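PDB 1RCU: conserved hypothetical protein VT76 from Thermotoga maritima, which is of unknown function but belongs to the SLOG family of Rossmann-like proteins and so may bind or process a nucleotide-derived ligand. Local coordinates for residues L106-Q109 with M110-F113; N36-P39 with V40-R44. One frame throughout, in Å; residues are numbered along the deposited sequence.

Interaction 1 (L106-Q109 with M110-F113)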
ATOM      1  N   LEU A 106      -2.301   7.050   0.564  1.00 24.21           N
ATOM      2  CA  LEU A 106      -1.334   6.355   1.406  1.00 24.12           C
ATOM      3  C   LEU A 106      -0.829   7.285   2.505  1.00 24.25           C
ATOM      4  O   LEU A 106      -0.829   8.506   2.344  1.00 22.69           O
ATOM      5  CB  LEU A 106      -0.137   5.870   0.564  1.00 22.00           C
ATOM      6  CG  LEU A 106      -0.116   4.519  -0.170  1.00 26.29           C
ATOM      7  CD1 LEU A 106      -1.488   3.851  -0.149  1.00 23.24           C
ATOM      8  CD2 LEU A 106       0.394   4.739  -1.603  1.00 25.17           C
ATOM      9  N   ASP A 107      -0.404   6.717   3.629  1.00 25.28           N
ATOM     10  CA  ASP A 107       0.142   7.554   4.691  1.00 27.09           C
ATOM     11  C   ASP A 107       1.510   8.089   4.258  1.00 26.01           C
ATOM     12  O   ASP A 107       2.048   7.690   3.226  1.00 24.95           O
ATOM     13  CB  ASP A 107       0.276   6.773   6.009  1.00 29.65           C
ATOM     14  CG  ASP A 107       1.153   5.532   5.884  1.00 33.13           C
ATOM     15  OD1 ASP A 107       2.284   5.620   5.353  1.00 35.05           O
ATOM     16  OD2 ASP A 107       0.709   4.454   6.328  1.00 37.06           O
ATOM     17  N   PHE A 108       2.071   8.975   5.068  1.00 26.97           N
ATOM     18  CA  PHE A 108       3.361   9.606   4.787  1.00 29.50           C
ATOM     19  C   PHE A 108       4.526   8.740   4.324  1.00 30.18           C
ATOM     20  O   PHE A 108       5.145   9.033   3.300  1.00 30.65           O
ATOM     21  CB  PHE A 108       3.789  10.423   6.009  1.00 30.00           C
ATOM     22  CG  PHE A 108       3.008  11.689   6.176  1.00 30.82           C
ATOM     23  CD1 PHE A 108       3.294  12.791   5.380  1.00 31.14           C
ATOM     24  CD2 PHE A 108       1.932  11.753   7.062  1.00 31.22           C
ATOM     25  CE1 PHE A 108       2.523  13.942   5.459  1.00 31.03           C
ATOM     26  CE2 PHE A 108       1.149  12.904   7.148  1.00 31.59           C
ATOM     27  CZ  PHE A 108       1.449  14.000   6.339  1.00 31.43           C
ATOM     28  N   GLN A 109       4.817   7.685   5.076  1.00 30.60           N
ATOM     29  CA  GLN A 109       5.924   6.792   4.763  1.00 32.15           C
ATOM     30  C   GLN A 109       5.760   5.982   3.477  1.00 33.62           C
ATOM     31  O   GLN A 109       6.674   5.923   2.647  1.00 34.33           O
ATOM     32  CB  GLN A 109       6.188   5.868   5.960  1.00 31.49           C
ATOM     33  CG  GLN A 109       6.992   6.536   7.066  1.00 29.36           C
ATOM     34  CD  GLN A 109       6.332   7.789   7.615  1.00 31.95           C
ATOM     35  OE1 GLN A 109       5.279   7.729   8.251  1.00 29.66           O
ATOM     36  NE2 GLN A 109       6.955   8.942   7.362  1.00 33.27           N
HETATM   37  N   MSE A 110       4.609   5.357   3.295  1.00 35.60           N
HETATM   38  CA  MSE A 110       4.382   4.587   2.081  1.00 37.47           C
HETATM   39  C   MSE A 110       4.331   5.493   0.853  1.00 33.59           C
HETATM   40  O   MSE A 110       4.811   5.122  -0.218  1.00 33.18           O
HETATM   41  CB  MSE A 110       3.108   3.760   2.239  1.00 45.31           C
HETATM   42  CG  MSE A 110       3.303   2.676   3.292  1.00 56.16           C
HETATM   43 SE   MSE A 110       1.827   1.488   3.528  1.00 76.08          SE
HETATM   44  CE  MSE A 110       0.455   2.821   3.867  1.00 66.37           C
ATOM     45  N   ARG A 111       3.766   6.684   1.014  1.00 29.43           N
ATOM     46  CA  ARG A 111       3.703   7.664  -0.068  1.00 27.92           C
ATOM     47  C   ARG A 111       5.148   7.941  -0.506  1.00 26.85           C
ATOM     48  O   ARG A 111       5.440   8.100  -1.693  1.00 25.14           O
ATOM     49  CB  ARG A 111       3.055   8.954   0.456  1.00 27.85           C
ATOM     50  CG  ARG A 111       3.014  10.140  -0.508  1.00 29.86           C
ATOM     51  CD  ARG A 111       4.197  11.107  -0.388  1.00 28.82           C
ATOM     52  NE  ARG A 111       4.744  11.122   0.958  1.00 33.14           N
ATOM     53  CZ  ARG A 111       4.939  12.216   1.685  1.00 31.54           C
ATOM     54  NH1 ARG A 111       4.624  13.411   1.201  1.00 29.38           N
ATOM     55  NH2 ARG A 111       5.470  12.106   2.896  1.00 33.01           N
ATOM     56  N   SER A 112       6.043   7.984   0.479  1.00 24.32           N
ATOM     57  CA  SER A 112       7.461   8.226   0.238  1.00 24.55           C
ATOM     58  C   SER A 112       8.080   7.126  -0.612  1.00 22.12           C
ATOM     59  O   SER A 112       8.929   7.383  -1.467  1.00 18.85           O
ATOM     60  CB  SER A 112       8.223   8.308   1.569  1.00 26.48           C
ATOM     61  OG  SER A 112       7.942   9.511   2.251  1.00 29.74           O
ATOM     62  N   PHE A 113       7.670   5.890  -0.364  1.00 20.70           N
ATOM     63  CA  PHE A 113       8.228   4.810  -1.144  1.00 20.40           C
ATOM     64  C   PHE A 113       7.747   4.783  -2.575  1.00 19.24           C
ATOM     65  O   PHE A 113       8.469   4.314  -3.443  1.00 18.53           O
ATOM     66  CB  PHE A 113       8.035   3.482  -0.413  1.00 22.41           C
ATOM     67  CG  PHE A 113       9.022   3.304   0.692  1.00 24.06           C
ATOM     68  CD1 PHE A 113      10.358   3.025   0.401  1.00 24.69           C
ATOM     69  CD2 PHE A 113       8.659   3.564   2.002  1.00 25.56           C
ATOM     70  CE1 PHE A 113      11.318   3.024   1.403  1.00 27.50           C
ATOM     71  CE2 PHE A 113       9.604   3.566   3.013  1.00 26.90           C
ATOM     72  CZ  PHE A 113      10.942   3.298   2.714  1.00 26.47           C
TER
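Arg111 curls back to the carbonyl of Phe108 at the N-terminal end of helix 108-116, in the Rossmann-like α/β fold of this chain, where Asp107 is the N-cap. Arg111 CB sits 3.2 Å from Asp107 O, the carbonyl that accepts the backbone bond from Arg111 N. With CG anti to the backbone N (chi1 175°), the side chain leaves the helix outward, and bends at chi2 and chi3 bring the guanidinium round to Phe108 O. Arg111 NE arrives in the carbonyl plane on a lone pair, 3.2 Å from Phe108 O. Arg111 NH2 reaches Phe108 O from a direction tilted out of that plane, at 3.1 Å, so two nitrogens grip one atom side-on. Ser112 N is a third donor to Phe108 O. Arg111 NH2 also lies at the edge of the ring, 3.4 Å from Phe108 CD1, with ring and guanidinium planes 72° apart. NH1 points elsewhere, to a weak bond with Gly64 O. A leucine at Arg111 would probably leave Phe108 O with the backbone donor alone among these three and deprive the ring edge of its guanidinium neighbour. Nearby, Ser112 OG is hydrogen-bonded to Glu134. On the cap itself, Asp107 OD2 forms a salt bridge with Arg117 of the second subunit, while Asp107 OD1 takes the Met110 N proton at 3.1 Å along an almost straight N-H...O line (175°).

Interaction 2 (N36-P39 with V40-R44)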
ATOM      1  N   ASN A  36       7.532  30.115   5.589  1.00 52.69           N
ATOM      2  CA  ASN A  36       7.927  31.408   6.157  1.00 54.88           C
ATOM      3  C   ASN A  36       8.611  31.380   7.531  1.00 55.16           C
ATOM      4  O   ASN A  36       8.974  32.430   8.065  1.00 55.26           O
ATOM      5  CB  ASN A  36       6.679  32.296   6.228  1.00 56.30           C
ATOM      6  CG  ASN A  36       5.389  31.479   6.313  1.00 58.47           C
ATOM      7  OD1 ASN A  36       5.295  30.511   7.080  1.00 57.91           O
ATOM      8  ND2 ASN A  36       4.386  31.873   5.531  1.00 60.22           N
ATOM      9  N   LYS A  37       8.806  30.193   8.097  1.00 55.61           N
ATOM     10  CA  LYS A  37       9.423  30.088   9.415  1.00 55.39           C
ATOM     11  C   LYS A  37      10.560  29.077   9.464  1.00 53.78           C
ATOM     12  O   LYS A  37      10.743  28.309   8.528  1.00 53.97           O
ATOM     13  CB  LYS A  37       8.326  29.760  10.432  1.00 56.57           C
ATOM     14  CG  LYS A  37       7.207  30.795  10.347  1.00 59.89           C
ATOM     15  CD  LYS A  37       6.073  30.632  11.345  1.00 61.81           C
ATOM     16  CE  LYS A  37       5.000  31.696  11.087  1.00 63.93           C
ATOM     17  NZ  LYS A  37       4.016  31.844  12.200  1.00 67.01           N
ATOM     18  N   SER A  38      11.333  29.094  10.547  1.00 51.76           N
ATOM     19  CA  SER A  38      12.449  28.165  10.699  1.00 49.95           C
ATOM     20  C   SER A  38      11.934  26.735  10.788  1.00 48.82           C
ATOM     21  O   SER A  38      10.803  26.509  11.206  1.00 48.21           O
ATOM     22  CB  SER A  38      13.241  28.493  11.959  1.00 49.51           C
ATOM     23  OG  SER A  38      13.866  29.757  11.853  1.00 50.50           O
ATOM     24  N   PRO A  39      12.753  25.749  10.379  1.00 47.97           N
ATOM     25  CA  PRO A  39      14.116  25.883   9.856  1.00 47.02           C
ATOM     26  C   PRO A  39      14.126  25.998   8.327  1.00 46.71           C
ATOM     27  O   PRO A  39      15.190  26.086   7.705  1.00 46.47           O
ATOM     28  CB  PRO A  39      14.770  24.596  10.322  1.00 45.50           C
ATOM     29  CG  PRO A  39      13.680  23.615  10.056  1.00 46.30           C
ATOM     30  CD  PRO A  39      12.432  24.325  10.596  1.00 46.97           C
ATOM     31  N   VAL A  40      12.943  25.989   7.723  1.00 45.69           N
ATOM     32  CA  VAL A  40      12.838  26.062   6.272  1.00 46.15           C
ATOM     33  C   VAL A  40      13.035  27.462   5.661  1.00 47.28           C
ATOM     34  O   VAL A  40      13.485  27.576   4.519  1.00 46.50           O
ATOM     35  CB  VAL A  40      11.490  25.425   5.801  1.00 45.21           C
ATOM     36  CG1 VAL A  40      10.441  25.642   6.841  1.00 44.70           C
ATOM     37  CG2 VAL A  40      11.045  26.008   4.472  1.00 41.56           C
ATOM     38  N   SER A  41      12.741  28.522   6.410  1.00 47.35           N
ATOM     39  CA  SER A  41      12.912  29.869   5.867  1.00 47.31           C
ATOM     40  C   SER A  41      14.383  30.174   5.561  1.00 47.70           C
ATOM     41  O   SER A  41      14.696  30.802   4.549  1.00 48.25           O
ATOM     42  CB  SER A  41      12.335  30.927   6.826  1.00 45.91           C
ATOM     43  OG  SER A  41      13.181  31.166   7.942  1.00 43.89           O
ATOM     44  N   GLU A  42      15.280  29.721   6.432  1.00 47.62           N
ATOM     45  CA  GLU A  42      16.712  29.937   6.252  1.00 47.56           C
ATOM     46  C   GLU A  42      17.207  29.265   4.986  1.00 45.81           C
ATOM     47  O   GLU A  42      18.262  29.606   4.476  1.00 46.59           O
ATOM     48  CB  GLU A  42      17.502  29.346   7.431  1.00 49.08           C
ATOM     49  CG  GLU A  42      17.419  30.086   8.759  1.00 51.56           C
ATOM     50  CD  GLU A  42      16.038  30.041   9.399  1.00 53.77           C
ATOM     51  OE1 GLU A  42      15.441  28.945   9.497  1.00 50.63           O
ATOM     52  OE2 GLU A  42      15.558  31.115   9.822  1.00 57.03           O
ATOM     53  N   LEU A  43      16.448  28.298   4.490  1.00 45.11           N
ATOM     54  CA  LEU A  43      16.848  27.546   3.308  1.00 44.44           C
ATOM     55  C   LEU A  43      16.151  27.979   2.015  1.00 44.22           C
ATOM     56  O   LEU A  43      16.130  27.247   1.029  1.00 43.10           O
ATOM     57  CB  LEU A  43      16.610  26.052   3.566  1.00 44.34           C
ATOM     58  CG  LEU A  43      17.553  25.303   4.523  1.00 43.71           C
ATOM     59  CD1 LEU A  43      17.945  26.165   5.701  1.00 44.99           C
ATOM     60  CD2 LEU A  43      16.864  24.028   4.989  1.00 43.61           C
ATOM     61  N   ARG A  44      15.601  29.186   2.022  1.00 44.93           N
ATOM     62  CA  ARG A  44      14.885  29.702   0.864  1.00 44.58           C
ATOM     63  C   ARG A  44      15.711  29.826  -0.416  1.00 43.21           C
ATOM     64  O   ARG A  44      15.356  29.262  -1.446  1.00 43.66           O
ATOM     65  CB  ARG A  44      14.265  31.053   1.198  1.00 44.82           C
ATOM     66  CG  ARG A  44      13.219  31.483   0.201  1.00 46.78           C
ATOM     67  CD  ARG A  44      12.709  32.871   0.491  1.00 47.18           C
ATOM     68  NE  ARG A  44      11.280  32.962   0.202  1.00 51.23           N
ATOM     69  CZ  ARG A  44      10.324  32.430   0.967  1.00 53.36           C
ATOM     70  NH1 ARG A  44      10.636  31.768   2.079  1.00 52.62           N
ATOM     71  NH2 ARG A  44       9.048  32.544   0.614  1.00 52.79           N
TER
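Lys37 and Ser41 close an α-turn in the loop that leads from strand 25-30 to helix 44-56 of the Rossmann-like fold, and the peptide between Ser38 and Pro39, inside that turn, is cis. Among the backbone bonds, Ser41 N donates to Lys37 O over 2.9 Å, the donor standing well above the carbonyl plane rather than on a lone pair. Two further bonds, Leu43 N to Val40 O and Arg44 N to Ser41 O, wind the chain on toward the helix, with Leu43 at its N-cap position.

The side-chain polar contact is weaker. Ser38 OG faces the carboxylate of Glu42, with Glu42 OE1 at 2.9 Å and OE2 at 3.0 Å from that OG; both bonds are weak, and the single hydroxyl proton cannot be assigned to one of them. Glu42 reaches back because the bend at chi2 (67°) folds its carboxylate toward Ser38. Arg44, for its part, gives a weak bond from NH1 to Val35 O.

Apolar contacts across the turn are sparse. Pro39 CD and Val40 CG1 lie 4.4 Å apart, a loose touch, while Val40 also packs on Leu72 of helix 68-79. Pro39 and Leu43 both lean on Tyr31, just after the strand. Set apart from these is a van der Waals contact between a methyl and a carbonyl: Leu43 CD1 rests 3.4 Å from Pro39 O.

How the interactions relate
Interactions 1 and 2 both shape the approach to a helix of the same parallel α/β domain: residues 36-44 lead into helix 44-56, and residues 106-113 begin helix 108-116. Their centres lie about 24 Å apart and their nearest atoms about 14 Å, so they do not touch. Interaction 1 is also part of the assembly, with Met110 and Asp107 meeting other subunits, whereas no other chain of the assembly touches interaction 2. Comparison with LOG-type relatives suggests that Arg111 and Glu134 may belong to a functional site, so interaction 1 may border such a site, with Ser112 bonded to Glu134.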